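Local atomic coordinates of phosphate-binding protein (Unidentified prokaryotic organism, PDB entry 3W9V), a protein that binds phosphate as a secreted phosphate-transport protein of the PstS family, and forms a hetero-oligomer with human PON1. Residues A22-Y27 and G314-F319; N103-S108 and T127-S132; G133-V138 and G206-M211; Y324-N329 and A349-F354. The protein carries 1 engineered substitution. All coordinates share one frame; numbering follows the deposited sequence.

Contact 1 (A22-Y27 and G314-F319); sequences AGFAPY and GQVRDF
With CG anti to its carbonyl carbon (chi1 -78°), Phe24 turns its ring onto helix 310-323, where Phe319, its own CG anti to the backbone N (chi1 170°), offers CB and the root of its ring. Atoms CE2 and CZ of Phe24 do the touching, CE2 lying 3.7 Å from Phe319 CB. The two side chains run at about a right angle, while the ring planes meet obliquely at 50° with centroids 5.2 Å apart. The edge of the Phe24 ring also meets the helix: CE2 stands 3.7 Å from the backbone Gln315 O, which lies in the ring plane, and CZ lies more loosely against the Val316 side chain.

Gln315 reaches back along the loop. Its extended chain passes Ala22 O, 3.5 Å from Gln315 CB, and brings the terminal amide over the backbone of Gly23, NE2 coming to 3.6 Å from Gly23 CA. A beta carbon on Gly23 would collide with Gln315 OE1, and the backbone angles of this residue would by themselves press it against the carbonyl of Ala22. No direct hydrogen bond joins the segments. A water bridges them instead, donating to Ala22 O at 2.7 Å and to Gln315 O, a carbonyl that also accepts the helical bond from Phe319 N.

The loop between helix 11-14 and strand 28-29 is thereby laid against helix 310-323, beside strand 296-304 of the five-stranded mixed sheet: Phe303 of that strand touches Phe24, Val316 and Phe319, Leu301 touches Phe319, and Trp57 of strand 57-60 meets the Phe24 ring.

Contact 2 (N103-S108 and T127-S132); sequences NAVDLS and TGAGRS
The backbones come closest at Val105 and Ala129, with CA atoms 4.9 Å apart, where the extended run into strand 106-107 passes a turn containing two glycines of positive phi, Gly128 and Gly130. Asn103 grips this turn through its amide: ND2 donates to Gly128 O over 3.1 Å, from above the carbonyl plane, while CB rests against Ala129 O. In the other direction the Arg131 chain, extended from CG to NE, carries its guanidinium across to Asn103 O, where NH2 donates at 2.7 Å, tilted from the carbonyl plane; NH2 also donates to Ala129 O at 2.9 Å, there within it. Strand 106-107 is an outer strand of a three-stranded mixed sheet, parallel to strand 231-237, and the turn leads from helix 109-117 towards strand 136-140. CG2 of Val105, anti to the carbonyl carbon, lies over one face of the guanidinium, 3.5 Å from Arg131 CZ, and meets Ala129 CB at 4.0 Å. Arg131 NE donates a further hydrogen bond to Lys99 O. An alanine in place of Arg131 would probably leave Asn103 O and Ala129 O without their shared donor and open a gap beside Val105 CG2. One water bonds to Ala104 O, Asp106 N and Thr127 O.

Contact 3 (G133-V138 and G206-M211); sequences GPIQVV and GRITYM. Engineered in segment 206-211: Met211 (natural residue Ile).
The guanidinium of Arg207 takes its partners at the edge: Gln136 OE1 and a water both lie in its plane. NE donates to OE1 of Gln136 at 2.8 Å in an almost straight bond (179°); it sits above the plane of the Gln136 amide, and the two flat groups are turned 57° apart. The same water accepts from Arg207 NH2 and Gln136 NE2, and NE2 donates also to Gly184 O. Both chains are extended and run side by side on one face of the sheet, with Gln136 CG anti to the backbone N, which brings their polar ends together. CG2 of Val138 packs on the arginine stem, 3.8 Å from Arg207 CD.

The backbones pair in parallel. Gln136 N donates to Gly206 O, Ile208 N to Gln136 O and Val138 N to Ile208 O, the last at 2.9 Å. Thr209 OG1 extends the pairing, donating to Val138 O over 2.7 Å. On the face opposite Arg207, CG2 of Ile135 meets CG2 of Ile208 at 3.6 Å. A beta carbon on Gly206 would clash with Pro134 O.

Strand 136-140 is central in a three-stranded parallel sheet, between 186-188 and 207-208. Helix 109-117 covers the isoleucine face, through Val115 on Ile135 and Ile208 and Phe116 on Val137; helix 190-199 packs on the other, with Val194 on Val138 and Leu198 on Arg207.

Contact 4 (Y324-N329 and A349-F354); sequences YGTSAN and AVRASF
Tyr324, the first residue to leave helical angles after helix 310-323, comes nearest to Arg351 of helix 344-354, their CA atoms 6.7 Å apart. From there the loop turns away, and its first three residues make the contact. Arg351 reaches back to the loop backbone: NH2 donates to Tyr324 O at 2.8 Å, nearly along the C=O axis and with the oxygen in the guanidinium plane. A bend at chi3 (-52°) brings the guanidinium round to this carbonyl, while the aliphatic part of the chain lies alongside it, Arg351 CD 3.3 Å from Tyr324 O. OG1 of Thr326 stands over one face of the guanidinium, 3.5 Å from Arg351 NH1, at an angle too poor for a hydrogen bond.

Arg351 thus ties helix 344-354 to the exit of helix 310-323, two helices separated in the chain by this loop, helix 331-336 and the residues that follow it. A leucine in place of Arg351 would probably leave Tyr324 O without this donor and allow the start of the loop to shift against the helix.

Next to the arginine, Val350 presses CG1 onto the Tyr324 ring, a CH-pi contact with the methyl 3.6 Å from the ring centroid and 8° off the normal. CG2 of Val350 reaches the ring margin at Tyr324 CE1, 4.0 Å away. The tyrosine OH bonds to Pro87 O, which pins the far end of the ring to strand 83-92, and Val86 of that strand also touches it. Within the loop, Asn329 ND2 donates to Gly325 O at 2.9 Å, closing the turn on itself.

The four contacts fall into two pairs on opposite sides of the chain's centre. Contacts 1 and 4 have centres 15 Å apart and touch; helix 310-323 carries one segment of contact 1 and ends just before Tyr324 of contact 4, and both lie against the five-stranded mixed sheet. Contacts 2 and 3 have centres 14 Å apart, and residues 127-132 run directly into 133-138, linking two separate three-stranded sheets. The centres of contacts 1 and 4 lie about 39 to 45 Å from those of contacts 2 and 3. Contacts 2 and 3 follow one another between the segments of contact 1, and contact 4 comes last, consistent with the two-lobed build of periplasmic-type binding proteins.

Contact 1 (A22-Y27 and G314-F319)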
loop_
_atom_site.group_PDB
_atom_site.type_symbol
_atom_site.label_atom_id
_atom_site.label_comp_id
_atom_site.label_asym_id
_atom_site.label_seq_id
_atom_site.Cartn_x
_atom_site.Cartn_y
_atom_site.Cartn_z
ATOM N N ALA A 22 -21.898 -9.118 0.490
ATOM C CA ALA A 22 -23.177 -8.590 0.019
ATOM C C ALA A 22 -23.366 -7.121 0.365
ATOM O O ALA A 22 -23.030 -6.683 1.465
ATOM C CB ALA A 22 -24.334 -9.418 0.575
ATOM N N GLY A 23 -23.912 -6.371 -0.588
ATOM C CA GLY A 23 -24.198 -4.965 -0.392
ATOM C C GLY A 23 -23.135 -4.033 -0.939
ATOM O O GLY A 23 -23.406 -2.863 -1.179
ATOM N N PHE A 24 -21.924 -4.548 -1.139
ATOM C CA PHE A 24 -20.807 -3.725 -1.605
ATOM C C PHE A 24 -20.813 -3.565 -3.120
ATOM O O PHE A 24 -20.780 -4.553 -3.858
ATOM C CB PHE A 24 -19.471 -4.338 -1.168
ATOM C CG PHE A 24 -19.118 -4.093 0.275
ATOM C CD1 PHE A 24 -18.104 -3.209 0.601
ATOM C CD2 PHE A 24 -19.784 -4.752 1.300
ATOM C CE1 PHE A 24 -17.759 -2.979 1.925
ATOM C CE2 PHE A 24 -19.441 -4.527 2.628
ATOM C CZ PHE A 24 -18.423 -3.639 2.940
ATOM N N ALA A 25 -20.860 -2.316 -3.576
ATOM C CA ALA A 25 -20.712 -1.993 -4.993
ATOM C C ALA A 25 -19.281 -2.294 -5.430
ATOM O O ALA A 25 -18.371 -2.353 -4.599
ATOM C CB ALA A 25 -21.034 -0.522 -5.226
ATOM N N PRO A 26 -19.057 -2.477 -6.739
ATOM C CA PRO A 26 -17.690 -2.720 -7.209
ATOM C C PRO A 26 -16.722 -1.606 -6.799
ATOM O O PRO A 26 -17.032 -0.418 -6.893
ATOM C CB PRO A 26 -17.850 -2.770 -8.730
ATOM C CG PRO A 26 -19.256 -3.236 -8.928
ATOM C CD PRO A 26 -20.038 -2.572 -7.833
ATOM N N TYR A 27 -15.553 -2.016 -6.327
ATOM C CA TYR A 27 -14.513 -1.096 -5.894
ATOM C C TYR A 27 -14.034 -0.221 -7.046
ATOM O O TYR A 27 -13.821 -0.707 -8.159
ATOM C CB TYR A 27 -13.344 -1.905 -5.363
ATOM C CG TYR A 27 -12.206 -1.112 -4.779
ATOM C CD1 TYR A 27 -12.275 -0.624 -3.481
ATOM C CD2 TYR A 27 -11.040 -0.886 -5.509
ATOM C CE1 TYR A 27 -11.222 0.082 -2.923
ATOM C CE2 TYR A 27 -9.979 -0.177 -4.958
ATOM C CZ TYR A 27 -10.075 0.297 -3.663
ATOM O OH TYR A 27 -9.024 0.986 -3.098
ATOM N N GLY A 314 -25.031 -3.795 9.152
ATOM C CA GLY A 314 -24.875 -5.236 9.221
ATOM C C GLY A 314 -23.999 -5.775 8.106
ATOM O O GLY A 314 -23.210 -6.692 8.322
ATOM N N GLN A 315 -24.134 -5.215 6.908
ATOM C CA GLN A 315 -23.326 -5.653 5.775
ATOM C C GLN A 315 -21.843 -5.311 5.945
ATOM O O GLN A 315 -20.972 -6.094 5.559
ATOM C CB GLN A 315 -23.882 -5.085 4.472
ATOM C CG GLN A 315 -25.196 -5.740 4.074
ATOM C CD GLN A 315 -25.865 -5.057 2.909
ATOM O OE1 GLN A 315 -25.708 -3.859 2.705
ATOM N NE2 GLN A 315 -26.635 -5.821 2.138
ATOM N N VAL A 316 -21.554 -4.151 6.522
ATOM C CA VAL A 316 -20.174 -3.803 6.839
ATOM C C VAL A 316 -19.615 -4.785 7.873
ATOM O O VAL A 316 -18.487 -5.278 7.736
ATOM C CB VAL A 316 -20.062 -2.346 7.334
ATOM C CG1 VAL A 316 -18.681 -2.083 7.910
ATOM C CG2 VAL A 316 -20.349 -1.381 6.198
ATOM N N ARG A 317 -20.394 -5.076 8.909
ATOM C CA ARG A 317 -19.962 -6.041 9.908
ATOM C C ARG A 317 -19.704 -7.416 9.290
ATOM O O ARG A 317 -18.727 -8.074 9.645
ATOM C CB ARG A 317 -20.966 -6.125 11.058
ATOM C CG ARG A 317 -21.017 -4.852 11.902
ATOM C CD ARG A 317 -22.042 -4.943 13.027
ATOM N NE ARG A 317 -21.838 -6.135 13.838
ATOM C CZ ARG A 317 -20.952 -6.230 14.826
ATOM N NH1 ARG A 317 -20.192 -5.193 15.151
ATOM N NH2 ARG A 317 -20.828 -7.372 15.486
ATOM N N ASP A 318 -20.557 -7.846 8.366
ATOM C CA ASP A 318 -20.347 -9.135 7.707
ATOM C C ASP A 318 -19.045 -9.145 6.907
ATOM O O ASP A 318 -18.330 -10.153 6.877
ATOM C CB ASP A 318 -21.523 -9.483 6.794
ATOM C CG ASP A 318 -22.789 -9.836 7.563
ATOM O OD1 ASP A 318 -22.722 -10.080 8.784
ATOM O OD2 ASP A 318 -23.864 -9.863 6.935
ATOM N N PHE A 319 -18.728 -8.020 6.273
ATOM C CA PHE A 319 -17.457 -7.922 5.569
ATOM C C PHE A 319 -16.273 -8.034 6.531
ATOM O O PHE A 319 -15.328 -8.783 6.269
ATOM C CB PHE A 319 -17.349 -6.638 4.747
ATOM C CG PHE A 319 -15.967 -6.401 4.217
ATOM C CD1 PHE A 319 -15.418 -7.250 3.267
ATOM C CD2 PHE A 319 -15.197 -5.359 4.695
ATOM C CE1 PHE A 319 -14.127 -7.059 2.798
ATOM C CE2 PHE A 319 -13.909 -5.162 4.229
ATOM C CZ PHE A 319 -13.373 -6.008 3.278
HETATM O O HOH W 1 -21.770 -7.836 3.537
#

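Contact 2 (N103-S108 and T127-S132)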
loop_
_atom_site.group_PDB
_atom_site.type_symbol
_atom_site.label_atom_id
_atom_site.label_comp_id
_atom_site.label_asym_id
_atom_site.label_seq_id
_atom_site.Cartn_x
_atom_site.Cartn_y
_atom_site.Cartn_z
ATOM N N ASN A 103 20.842 -12.493 -17.648
ATOM C CA ASN A 103 21.255 -12.394 -16.254
ATOM C C ASN A 103 20.142 -11.905 -15.335
ATOM O O ASN A 103 19.314 -11.080 -15.724
ATOM C CB ASN A 103 22.457 -11.454 -16.113
ATOM C CG ASN A 103 23.738 -12.046 -16.670
ATOM O OD1 ASN A 103 23.716 -13.035 -17.401
ATOM N ND2 ASN A 103 24.865 -11.436 -16.325
ATOM N N ALA A 104 20.144 -12.407 -14.107
ATOM C CA ALA A 104 19.238 -11.907 -13.085
ATOM C C ALA A 104 19.609 -10.476 -12.720
ATOM O O ALA A 104 20.786 -10.153 -12.546
ATOM C CB ALA A 104 19.289 -12.793 -11.852
ATOM N N VAL A 105 18.602 -9.617 -12.621
ATOM C CA VAL A 105 18.798 -8.283 -12.084
ATOM C C VAL A 105 18.526 -8.338 -10.592
ATOM O O VAL A 105 17.413 -8.644 -10.159
ATOM C CB VAL A 105 17.894 -7.249 -12.770
ATOM C CG1 VAL A 105 17.972 -5.905 -12.051
ATOM C CG2 VAL A 105 18.293 -7.108 -14.230
ATOM N N ASP A 106 19.566 -8.075 -9.812
ATOM C CA ASP A 106 19.501 -8.162 -8.366
ATOM C C ASP A 106 20.089 -6.870 -7.828
ATOM O O ASP A 106 21.307 -6.692 -7.825
ATOM C CB ASP A 106 20.320 -9.366 -7.893
ATOM C CG ASP A 106 20.185 -9.631 -6.407
ATOM O OD1 ASP A 106 19.529 -8.835 -5.701
ATOM O OD2 ASP A 106 20.754 -10.646 -5.942
ATOM N N LEU A 107 19.224 -5.960 -7.395
ATOM C CA LEU A 107 19.670 -4.660 -6.915
ATOM C C LEU A 107 20.125 -4.723 -5.470
ATOM O O LEU A 107 19.409 -5.228 -4.610
ATOM C CB LEU A 107 18.527 -3.651 -7.015
ATOM C CG LEU A 107 17.996 -3.361 -8.416
ATOM C CD1 LEU A 107 16.668 -2.627 -8.347
ATOM C CD2 LEU A 107 19.010 -2.551 -9.206
ATOM N N SER A 108 21.313 -4.201 -5.187
ATOM C CA SER A 108 21.626 -3.885 -3.807
ATOM C C SER A 108 20.755 -2.695 -3.436
ATOM O O SER A 108 20.268 -1.976 -4.312
ATOM C CB SER A 108 23.097 -3.514 -3.651
ATOM O OG SER A 108 23.387 -2.327 -4.362
ATOM N N THR A 127 25.652 -4.084 -10.860
ATOM C CA THR A 127 26.617 -5.173 -10.930
ATOM C C THR A 127 25.925 -6.509 -11.170
ATOM O O THR A 127 24.889 -6.804 -10.567
ATOM C CB THR A 127 27.499 -5.251 -9.665
ATOM O OG1 THR A 127 26.685 -5.537 -8.522
ATOM C CG2 THR A 127 28.241 -3.941 -9.445
ATOM N N GLY A 128 26.486 -7.293 -12.087
ATOM C CA GLY A 128 26.003 -8.633 -12.361
ATOM C C GLY A 128 24.828 -8.739 -13.317
ATOM O O GLY A 128 24.458 -9.839 -13.721
ATOM N N ALA A 129 24.241 -7.606 -13.690
ATOM C CA ALA A 129 23.009 -7.625 -14.481
ATOM C C ALA A 129 23.241 -7.865 -15.972
ATOM O O ALA A 129 22.306 -8.199 -16.699
ATOM C CB ALA A 129 22.206 -6.346 -14.261
ATOM N N GLY A 130 24.479 -7.686 -16.425
ATOM C CA GLY A 130 24.810 -7.922 -17.820
ATOM C C GLY A 130 24.018 -7.051 -18.775
ATOM O O GLY A 130 23.693 -7.464 -19.890
ATOM N N ARG A 131 23.709 -5.837 -18.332
ATOM C CA ARG A 131 22.914 -4.902 -19.119
ATOM C C ARG A 131 23.615 -3.557 -19.214
ATOM O O ARG A 131 24.316 -3.151 -18.288
ATOM C CB ARG A 131 21.530 -4.720 -18.489
ATOM C CG ARG A 131 20.615 -5.934 -18.613
ATOM C CD ARG A 131 19.531 -5.914 -17.537
ATOM N NE ARG A 131 18.414 -6.812 -17.832
ATOM C CZ ARG A 131 18.418 -8.123 -17.609
ATOM N NH1 ARG A 131 17.344 -8.845 -17.899
ATOM N NH2 ARG A 131 19.491 -8.717 -17.101
ATOM N N SER A 132 23.423 -2.869 -20.333
ATOM C CA SER A 132 23.984 -1.533 -20.509
ATOM C C SER A 132 23.019 -0.655 -21.295
ATOM O O SER A 132 22.189 -1.155 -22.052
ATOM C CB SER A 132 25.346 -1.598 -21.205
ATOM O OG SER A 132 25.229 -2.138 -22.509
HETATM O O HOH W 2 22.101 -10.240 -19.048
HETATM O O HOH W 3 22.159 -7.920 -11.031
HETATM O O HOH W 4 22.856 -11.381 -11.319
#

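Contact 3 (G133-V138 and G206-M211)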
loop_
_atom_site.group_PDB
_atom_site.type_symbol
_atom_site.label_atom_id
_atom_site.label_comp_id
_atom_site.label_asym_id
_atom_site.label_seq_id
_atom_site.Cartn_x
_atom_site.Cartn_y
_atom_site.Cartn_z
ATOM N N GLY A 133 23.129 0.656 -21.109
ATOM C CA GLY A 133 22.229 1.590 -21.755
ATOM C C GLY A 133 21.416 2.363 -20.734
ATOM O O GLY A 133 21.390 2.003 -19.555
ATOM N N PRO A 134 20.740 3.429 -21.178
ATOM C CA PRO A 134 20.046 4.327 -20.248
ATOM C C PRO A 134 18.927 3.673 -19.438
ATOM O O PRO A 134 18.194 2.813 -19.928
ATOM C CB PRO A 134 19.467 5.408 -21.168
ATOM C CG PRO A 134 19.414 4.776 -22.523
ATOM C CD PRO A 134 20.601 3.866 -22.577
ATOM N N ILE A 135 18.821 4.100 -18.184
ATOM C CA ILE A 135 17.704 3.754 -17.322
ATOM C C ILE A 135 16.714 4.909 -17.359
ATOM O O ILE A 135 17.111 6.074 -17.264
ATOM C CB ILE A 135 18.169 3.570 -15.870
ATOM C CG1 ILE A 135 19.236 2.479 -15.777
ATOM C CG2 ILE A 135 16.988 3.245 -14.960
ATOM C CD1 ILE A 135 19.877 2.388 -14.405
ATOM N N GLN A 136 15.432 4.595 -17.505
ATOM C CA GLN A 136 14.396 5.619 -17.469
ATOM C C GLN A 136 13.381 5.287 -16.382
ATOM O O GLN A 136 12.728 4.250 -16.431
ATOM C CB GLN A 136 13.711 5.746 -18.831
ATOM C CG GLN A 136 12.710 6.884 -18.922
ATOM C CD GLN A 136 12.115 7.039 -20.311
ATOM O OE1 GLN A 136 11.804 6.056 -20.984
ATOM N NE2 GLN A 136 11.953 8.285 -20.748
ATOM N N VAL A 137 13.259 6.165 -15.395
ATOM C CA VAL A 137 12.352 5.935 -14.279
ATOM C C VAL A 137 10.921 6.328 -14.636
ATOM O O VAL A 137 10.681 7.407 -15.186
ATOM C CB VAL A 137 12.824 6.708 -13.022
ATOM C CG1 VAL A 137 11.751 6.708 -11.947
ATOM C CG2 VAL A 137 14.121 6.109 -12.492
ATOM N N VAL A 138 9.978 5.438 -14.338
ATOM C CA VAL A 138 8.558 5.742 -14.430
ATOM C C VAL A 138 8.033 5.859 -13.007
ATOM O O VAL A 138 8.373 5.044 -12.148
ATOM C CB VAL A 138 7.786 4.640 -15.182
ATOM C CG1 VAL A 138 6.339 5.061 -15.402
ATOM C CG2 VAL A 138 8.462 4.328 -16.511
ATOM N N GLY A 206 14.530 0.077 -21.272
ATOM C CA GLY A 206 15.297 0.704 -20.216
ATOM C C GLY A 206 14.483 1.182 -19.034
ATOM O O GLY A 206 15.058 1.575 -18.020
ATOM N N ARG A 207 13.159 1.142 -19.151
ATOM C CA ARG A 207 12.305 1.658 -18.088
ATOM C C ARG A 207 12.284 0.774 -16.846
ATOM O O ARG A 207 12.420 -0.450 -16.930
ATOM C CB ARG A 207 10.885 1.925 -18.598
ATOM C CG ARG A 207 10.814 3.173 -19.454
ATOM C CD ARG A 207 9.448 3.399 -20.073
ATOM N NE ARG A 207 9.436 4.670 -20.794
ATOM C CZ ARG A 207 8.369 5.207 -21.375
ATOM N NH1 ARG A 207 7.200 4.589 -21.330
ATOM N NH2 ARG A 207 8.477 6.376 -21.998
ATOM N N ILE A 208 12.100 1.422 -15.700
ATOM C CA ILE A 208 12.039 0.758 -14.405
ATOM C C ILE A 208 11.061 1.539 -13.528
ATOM O O ILE A 208 10.886 2.746 -13.712
ATOM C CB ILE A 208 13.449 0.680 -13.751
ATOM C CG1 ILE A 208 13.436 -0.192 -12.494
ATOM C CG2 ILE A 208 13.992 2.071 -13.439
ATOM C CD1 ILE A 208 14.822 -0.640 -12.064
ATOM N N THR A 209 10.409 0.857 -12.592
ATOM C CA THR A 209 9.467 1.520 -11.700
ATOM C C THR A 209 9.322 0.764 -10.379
ATOM O O THR A 209 9.996 -0.245 -10.146
ATOM C CB THR A 209 8.087 1.705 -12.384
ATOM O OG1 THR A 209 7.288 2.632 -11.641
ATOM C CG2 THR A 209 7.343 0.381 -12.497
ATOM N N TYR A 210 8.452 1.286 -9.515
ATOM C CA TYR A 210 8.054 0.650 -8.263
ATOM C C TYR A 210 6.559 0.331 -8.398
ATOM O O TYR A 210 5.816 1.082 -9.044
ATOM C CB TYR A 210 8.349 1.577 -7.068
ATOM C CG TYR A 210 7.687 2.933 -7.172
ATOM C CD1 TYR A 210 6.468 3.179 -6.552
ATOM C CD2 TYR A 210 8.274 3.967 -7.898
ATOM C CE1 TYR A 210 5.847 4.416 -6.649
ATOM C CE2 TYR A 210 7.661 5.207 -8.006
ATOM C CZ TYR A 210 6.451 5.430 -7.376
ATOM O OH TYR A 210 5.852 6.667 -7.501
ATOM N N MET A 211 6.102 -0.777 -7.816
ATOM C CA MET A 211 4.785 -1.273 -8.195
ATOM C C MET A 211 4.170 -2.276 -7.229
ATOM O O MET A 211 4.861 -3.124 -6.663
ATOM C CB MET A 211 4.896 -1.925 -9.582
ATOM C CG MET A 211 3.592 -2.426 -10.194
ATOM S SD MET A 211 2.327 -1.151 -10.398
ATOM C CE MET A 211 3.236 0.078 -11.319
HETATM O O HOH W 5 10.298 8.365 -23.325
#

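Contact 4 (Y324-N329 and A349-F354)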
loop_
_atom_site.group_PDB
_atom_site.type_symbol
_atom_site.label_atom_id
_atom_site.label_comp_id
_atom_site.label_asym_id
_atom_site.label_seq_id
_atom_site.Cartn_x
_atom_site.Cartn_y
_atom_site.Cartn_z
ATOM N N TYR A 324 -11.478 -10.415 8.385
ATOM C CA TYR A 324 -10.678 -10.619 9.598
ATOM C C TYR A 324 -11.049 -11.907 10.340
ATOM O O TYR A 324 -10.732 -12.063 11.520
ATOM C CB TYR A 324 -10.785 -9.389 10.521
ATOM C CG TYR A 324 -10.332 -8.143 9.801
ATOM C CD1 TYR A 324 -8.977 -7.861 9.641
ATOM C CD2 TYR A 324 -11.251 -7.284 9.216
ATOM C CE1 TYR A 324 -8.554 -6.740 8.939
ATOM C CE2 TYR A 324 -10.842 -6.162 8.514
ATOM C CZ TYR A 324 -9.492 -5.901 8.376
ATOM O OH TYR A 324 -9.108 -4.794 7.662
ATOM N N GLY A 325 -11.701 -12.840 9.651
ATOM C CA GLY A 325 -12.108 -14.080 10.285
ATOM C C GLY A 325 -10.969 -15.050 10.538
ATOM O O GLY A 325 -10.010 -15.115 9.772
ATOM N N THR A 326 -11.085 -15.836 11.604
ATOM C CA THR A 326 -10.161 -16.932 11.841
ATOM C C THR A 326 -10.252 -17.932 10.693
ATOM O O THR A 326 -9.234 -18.444 10.217
ATOM C CB THR A 326 -10.477 -17.632 13.162
ATOM O OG1 THR A 326 -10.589 -16.641 14.186
ATOM C CG2 THR A 326 -9.393 -18.640 13.523
ATOM N N SER A 327 -11.475 -18.199 10.249
ATOM C CA SER A 327 -11.715 -19.043 9.085
ATOM C C SER A 327 -12.806 -18.399 8.233
ATOM O O SER A 327 -13.297 -17.308 8.556
ATOM C CB SER A 327 -12.110 -20.452 9.518
ATOM O OG SER A 327 -13.337 -20.433 10.226
ATOM N N ALA A 328 -13.167 -19.065 7.136
ATOM C CA ALA A 328 -14.131 -18.535 6.166
ATOM C C ALA A 328 -13.772 -17.105 5.794
ATOM O O ALA A 328 -14.614 -16.208 5.823
ATOM C CB ALA A 328 -15.561 -18.614 6.713
ATOM N N ASN A 329 -12.508 -16.899 5.450
ATOM C CA ASN A 329 -11.986 -15.556 5.274
ATOM C C ASN A 329 -11.510 -15.316 3.842
ATOM O O ASN A 329 -11.801 -16.110 2.944
ATOM C CB ASN A 329 -10.902 -15.261 6.332
ATOM C CG ASN A 329 -9.723 -16.206 6.249
ATOM O OD1 ASN A 329 -9.288 -16.582 5.159
ATOM N ND2 ASN A 329 -9.188 -16.589 7.406
ATOM N N ALA A 349 -7.119 -8.742 16.944
ATOM C CA ALA A 349 -7.156 -7.380 17.467
ATOM C C ALA A 349 -8.200 -6.529 16.750
ATOM O O ALA A 349 -8.962 -5.797 17.386
ATOM C CB ALA A 349 -5.779 -6.730 17.368
ATOM N N VAL A 350 -8.218 -6.624 15.423
ATOM C CA VAL A 350 -9.209 -5.901 14.632
ATOM C C VAL A 350 -10.619 -6.316 15.054
ATOM O O VAL A 350 -11.476 -5.466 15.282
ATOM C CB VAL A 350 -9.003 -6.103 13.113
ATOM C CG1 VAL A 350 -10.176 -5.520 12.321
ATOM C CG2 VAL A 350 -7.693 -5.454 12.669
ATOM N N ARG A 351 -10.859 -7.618 15.184
ATOM C CA ARG A 351 -12.188 -8.073 15.593
ATOM C C ARG A 351 -12.554 -7.566 16.987
ATOM O O ARG A 351 -13.690 -7.137 17.223
ATOM C CB ARG A 351 -12.302 -9.603 15.560
ATOM C CG ARG A 351 -12.137 -10.243 14.191
ATOM C CD ARG A 351 -12.608 -11.705 14.193
ATOM N NE ARG A 351 -12.001 -12.497 15.262
ATOM C CZ ARG A 351 -10.853 -13.152 15.155
ATOM N NH1 ARG A 351 -10.383 -13.834 16.193
ATOM N NH2 ARG A 351 -10.170 -13.138 14.022
ATOM N N ALA A 352 -11.598 -7.620 17.909
ATOM C CA ALA A 352 -11.895 -7.289 19.293
ATOM C C ALA A 352 -12.296 -5.828 19.479
ATOM O O ALA A 352 -13.116 -5.520 20.347
ATOM C CB ALA A 352 -10.728 -7.648 20.196
ATOM N N SER A 353 -11.724 -4.925 18.684
ATOM C CA SER A 353 -12.112 -3.517 18.749
ATOM C C SER A 353 -13.338 -3.206 17.896
ATOM O O SER A 353 -14.255 -2.514 18.350
ATOM C CB SER A 353 -10.957 -2.602 18.316
ATOM O OG SER A 353 -9.977 -2.471 19.334
ATOM N N PHE A 354 -13.351 -3.700 16.659
ATOM C CA PHE A 354 -14.302 -3.189 15.679
ATOM C C PHE A 354 -15.501 -4.084 15.406
ATOM O O PHE A 354 -16.475 -3.633 14.805
ATOM C CB PHE A 354 -13.570 -2.765 14.406
ATOM C CG PHE A 354 -12.484 -1.777 14.686
ATOM C CD1 PHE A 354 -12.794 -0.537 15.232
ATOM C CD2 PHE A 354 -11.157 -2.099 14.482
ATOM C CE1 PHE A 354 -11.793 0.375 15.541
ATOM C CE2 PHE A 354 -10.153 -1.190 14.791
ATOM C CZ PHE A 354 -10.475 0.049 15.320
#